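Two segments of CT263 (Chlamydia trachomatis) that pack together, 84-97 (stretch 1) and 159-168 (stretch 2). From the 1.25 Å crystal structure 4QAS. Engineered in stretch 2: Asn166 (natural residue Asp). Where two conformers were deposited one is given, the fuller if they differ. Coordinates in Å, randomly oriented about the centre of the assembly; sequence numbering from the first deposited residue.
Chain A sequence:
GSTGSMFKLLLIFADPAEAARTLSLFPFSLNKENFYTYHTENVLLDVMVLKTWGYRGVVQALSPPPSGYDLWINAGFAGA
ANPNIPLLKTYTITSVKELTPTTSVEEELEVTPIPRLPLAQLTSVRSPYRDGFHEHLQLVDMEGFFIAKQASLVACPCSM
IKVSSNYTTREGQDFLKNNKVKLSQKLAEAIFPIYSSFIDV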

# COMPACT_ATOMS: atom_id res chain seq x y z
N ASN A 84 10.23 -26.92 -0.82
CA ASN A 84 9.76 -26.40 -2.11
C ASN A 84 8.95 -25.11 -1.98
O ASN A 84 8.48 -24.60 -3.00
CB ASN A 84 9.00 -27.46 -2.90
CG ASN A 84 7.66 -27.80 -2.30
OD1 ASN A 84 7.08 -27.03 -1.52
ND2 ASN A 84 7.13 -28.96 -2.69
N ILE A 85 8.78 -24.60 -0.77
CA ILE A 85 8.17 -23.29 -0.55
C ILE A 85 9.29 -22.26 -0.46
O ILE A 85 10.07 -22.32 0.51
CB ILE A 85 7.35 -23.30 0.75
CG1 ILE A 85 6.17 -24.27 0.61
CG2 ILE A 85 6.85 -21.90 1.11
CD1 ILE A 85 5.46 -24.59 1.92
N PRO A 86 9.42 -21.33 -1.40
CA PRO A 86 10.44 -20.30 -1.25
C PRO A 86 10.04 -19.35 -0.14
O PRO A 86 8.86 -19.23 0.20
CB PRO A 86 10.41 -19.58 -2.61
CG PRO A 86 9.01 -19.73 -3.05
CD PRO A 86 8.55 -21.09 -2.56
N LEU A 87 11.02 -18.68 0.47
CA LEU A 87 10.74 -17.65 1.46
C LEU A 87 10.32 -16.33 0.82
O LEU A 87 10.54 -16.08 -0.37
CB LEU A 87 11.96 -17.43 2.36
CG LEU A 87 12.45 -18.69 3.07
CD1 LEU A 87 13.47 -18.31 4.11
CD2 LEU A 87 11.30 -19.44 3.73
N LEU A 88 9.70 -15.47 1.64
CA LEU A 88 9.25 -14.14 1.20
C LEU A 88 8.19 -14.22 0.13
O LEU A 88 8.04 -13.30 -0.69
CB LEU A 88 10.41 -13.24 0.76
CG LEU A 88 11.22 -12.75 1.96
CD1 LEU A 88 12.57 -12.26 1.51
CD2 LEU A 88 10.48 -11.64 2.67
N LYS A 89 7.41 -15.29 0.12
CA LYS A 89 6.34 -15.49 -0.85
C LYS A 89 5.00 -15.46 -0.12
O LYS A 89 4.83 -16.09 0.93
CB LYS A 89 6.50 -16.81 -1.58
CG LYS A 89 5.47 -17.05 -2.66
CD LYS A 89 5.85 -18.17 -3.58
CE LYS A 89 4.75 -18.46 -4.55
NZ LYS A 89 4.55 -17.36 -5.51
N THR A 90 4.03 -14.76 -0.68
CA THR A 90 2.73 -14.57 -0.08
C THR A 90 1.76 -15.58 -0.66
O THR A 90 1.65 -15.72 -1.88
CB THR A 90 2.26 -13.15 -0.38
OG1 THR A 90 3.32 -12.25 -0.04
CG2 THR A 90 0.99 -12.86 0.39
N TYR A 91 1.05 -16.29 0.21
CA TYR A 91 0.06 -17.27 -0.16
C TYR A 91 -1.27 -16.89 0.46
O TYR A 91 -1.34 -16.20 1.47
CB TYR A 91 0.44 -18.65 0.38
CG TYR A 91 1.67 -19.23 -0.24
CD1 TYR A 91 2.93 -18.99 0.28
CD2 TYR A 91 1.57 -20.08 -1.34
CE1 TYR A 91 4.05 -19.55 -0.27
CE2 TYR A 91 2.70 -20.66 -1.89
CZ TYR A 91 3.95 -20.39 -1.36
OH TYR A 91 5.11 -20.94 -1.87
N THR A 92 -2.33 -17.40 -0.17
CA THR A 92 -3.63 -17.46 0.47
C THR A 92 -3.91 -18.90 0.88
O THR A 92 -3.45 -19.84 0.25
CB THR A 92 -4.74 -16.89 -0.44
OG1 THR A 92 -5.94 -16.78 0.35
CG2 THR A 92 -4.96 -17.70 -1.69
N ILE A 93 -4.64 -19.06 1.96
CA ILE A 93 -4.85 -20.37 2.59
C ILE A 93 -6.19 -20.97 2.17
O ILE A 93 -7.23 -20.28 2.14
CB ILE A 93 -4.75 -20.23 4.11
CG1 ILE A 93 -3.41 -19.60 4.48
CG2 ILE A 93 -4.99 -21.55 4.79
CD1 ILE A 93 -2.17 -20.33 3.93
N THR A 94 -6.18 -22.27 1.84
CA THR A 94 -7.40 -22.97 1.50
C THR A 94 -8.02 -23.64 2.71
O THR A 94 -9.24 -23.64 2.86
CB THR A 94 -7.10 -24.01 0.42
OG1 THR A 94 -6.05 -24.88 0.86
CG2 THR A 94 -6.64 -23.31 -0.86
N SER A 95 -7.21 -24.25 3.56
CA SER A 95 -7.69 -24.82 4.81
C SER A 95 -6.59 -24.68 5.85
O SER A 95 -5.40 -24.62 5.53
CB SER A 95 -8.14 -26.27 4.66
OG SER A 95 -7.02 -27.11 4.54
N VAL A 96 -7.02 -24.60 7.10
CA VAL A 96 -6.13 -24.49 8.23
C VAL A 96 -6.46 -25.62 9.21
O VAL A 96 -7.64 -25.88 9.50
CB VAL A 96 -6.22 -23.10 8.88
CG1 VAL A 96 -7.65 -22.77 9.32
CG2 VAL A 96 -5.23 -22.99 10.01
N LYS A 97 -5.42 -26.29 9.69
CA LYS A 97 -5.54 -27.38 10.64
C LYS A 97 -4.88 -26.94 11.93
O LYS A 97 -3.75 -26.45 11.91
CB LYS A 97 -4.73 -28.60 10.16
CG LYS A 97 -5.22 -29.35 8.95
CD LYS A 97 -4.38 -30.62 8.74
CE LYS A 97 -2.90 -30.31 8.51
NZ LYS A 97 -2.06 -31.52 8.26
N SER A 159 -10.59 -14.97 5.54
CA SER A 159 -9.54 -15.26 4.58
C SER A 159 -8.20 -15.07 5.27
O SER A 159 -8.11 -14.40 6.29
CB SER A 159 -9.61 -14.32 3.38
OG SER A 159 -10.80 -14.48 2.66
N MET A 160 -7.17 -15.70 4.72
CA MET A 160 -5.84 -15.67 5.30
C MET A 160 -4.81 -15.39 4.23
O MET A 160 -4.87 -15.94 3.15
CB MET A 160 -5.49 -17.01 5.88
CG MET A 160 -5.97 -17.20 7.25
SD MET A 160 -5.52 -18.78 7.86
CE MET A 160 -6.70 -18.95 9.19
N ILE A 161 -3.89 -14.52 4.58
CA ILE A 161 -2.69 -14.22 3.81
C ILE A 161 -1.52 -14.62 4.70
O ILE A 161 -1.41 -14.14 5.83
CB ILE A 161 -2.57 -12.73 3.49
CG1 ILE A 161 -3.76 -12.26 2.67
CG2 ILE A 161 -1.28 -12.46 2.73
CD1 ILE A 161 -3.90 -10.73 2.57
N LYS A 162 -0.66 -15.50 4.21
CA LYS A 162 0.51 -15.92 4.96
C LYS A 162 1.73 -15.77 4.08
O LYS A 162 1.75 -16.27 2.96
CB LYS A 162 0.37 -17.35 5.47
CG LYS A 162 -0.80 -17.53 6.43
CD LYS A 162 -0.53 -17.00 7.84
CE LYS A 162 -1.84 -16.73 8.61
NZ LYS A 162 -1.64 -16.53 10.05
N VAL A 163 2.75 -15.10 4.61
CA VAL A 163 4.02 -14.94 3.91
C VAL A 163 5.04 -15.88 4.55
O VAL A 163 5.15 -15.93 5.76
CB VAL A 163 4.51 -13.48 3.90
CG1 VAL A 163 4.76 -12.96 5.27
CG2 VAL A 163 5.76 -13.34 3.04
N SER A 164 5.73 -16.65 3.71
CA SER A 164 6.74 -17.59 4.21
C SER A 164 7.92 -16.83 4.81
O SER A 164 8.60 -16.05 4.13
CB SER A 164 7.17 -18.50 3.08
OG SER A 164 7.49 -17.75 1.95
N SER A 165 8.14 -17.04 6.11
CA SER A 165 9.03 -16.20 6.89
C SER A 165 10.35 -16.84 7.23
O SER A 165 11.28 -16.12 7.61
CB SER A 165 8.33 -15.75 8.17
OG SER A 165 7.90 -16.84 8.95
N ASN A 166 10.46 -18.16 7.14
CA ASN A 166 11.63 -18.91 7.58
C ASN A 166 11.35 -20.37 7.35
O ASN A 166 10.18 -20.78 7.24
CB ASN A 166 11.89 -18.70 9.06
CG ASN A 166 10.76 -19.20 9.95
OD1 ASN A 166 9.73 -18.53 10.11
ND2 ASN A 166 10.94 -20.37 10.55
N TYR A 167 12.41 -21.16 7.24
CA TYR A 167 12.29 -22.61 7.28
C TYR A 167 12.24 -23.06 8.73
O TYR A 167 12.81 -22.43 9.62
CB TYR A 167 13.42 -23.30 6.49
CG TYR A 167 13.27 -22.99 5.02
CD1 TYR A 167 12.15 -23.46 4.33
CD2 TYR A 167 14.18 -22.20 4.34
CE1 TYR A 167 11.94 -23.15 3.02
CE2 TYR A 167 13.97 -21.87 3.01
CZ TYR A 167 12.84 -22.34 2.36
OH TYR A 167 12.65 -21.97 1.04
N THR A 168 11.54 -24.16 8.96
CA THR A 168 11.18 -24.58 10.31
C THR A 168 12.30 -25.41 10.96
O THR A 168 12.10 -26.54 11.36
CB THR A 168 9.85 -25.33 10.28
OG1 THR A 168 9.90 -26.37 9.29
CG2 THR A 168 8.68 -24.40 9.96
O HOH W 1 -7.62 -17.62 2.62

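The two segments meet as antiparallel strands, 90-93 against 159-167, whose N-to-C directions differ by 142° and whose axes approach to 4.6 Å; together they bury 794 Å². Register follows from the CA spacings. Thr90 faces Val163 at 4.2 Å between CA atoms, a non-hydrogen-bonded pair, whereas Tyr91 faces Lys162 at 5.3 Å between CA atoms, a hydrogen-bonded pair closed by Tyr91 N to Lys162 O (2.8 Å) and Lys162 N to Tyr91 O (2.9 Å), both with angles of 165° at the hydrogen. The ladder loosens at Ile93, whose N reaches Met160 O in a weak bond of 3.3 Å and 149°. Here water 1 fills part of the gap, accepting from Met160 N (2.9 Å) and donating to Ile93 O (2.7 Å).

At the other end the ladder passes into the loop of stretch 1, and Ser164 is the bump that this loop wraps. Its CA-to-CB bond points toward stretch 1, and 94 Å² of the residue is covered. Ser164 OG donates to Pro86 O (2.7 Å) and accepts from Lys89 N (3.1 Å, 164°), so one hydroxyl bridges two backbone groups of the bend. The backbone of the same residue is held too: Leu88 N donates to Ser164 O (2.8 Å), and Ser164 N to Lys89 O (3.0 Å). Leu88, with phi/psi of 64/28, turns its CA-to-CB bond away from stretch 2. Ile85 CG2 lies 3.9 Å from Ser164 CB, adding an apolar contact beside the polar ones.

Leu87 supplies the complementary bump. Its CA-to-CB bond runs sideways, but the m,t rotamer brings its end nearer to stretch 2, where CD2 sits over one face of the Tyr167 ring, 3.7 Å from the centroid and 16° off the normal. Leu87 CD2 also comes within 3.7 Å of Asn166 C, so this methyl sits in the corner formed by the ring and the backbone of Asn166, the two lying at roughly a right angle as seen from it; Asn166 itself is an engineered residue. The far end of the ring is fixed by Tyr167 OH donating to Ile85 O (2.7 Å), an acceptor near the ring plane.

On the sheet face carrying Thr90, Thr92, Ile161 and Val163, the tightest side-chain fit is diagonal: Thr90 CG2 meets Ile161 CG2 at 3.3 Å. Farther along, Met160 has 92 Å² covered. Its CB packs against Ile93 CG1 at 3.6 Å, while its extended t,t tail carries CE to within 3.9 Å of Val96 CG1, reaching past the corner at Thr94. Ile93 CG1 also touches Lys162 CG at 3.9 Å, which places this isoleucine against both side chains.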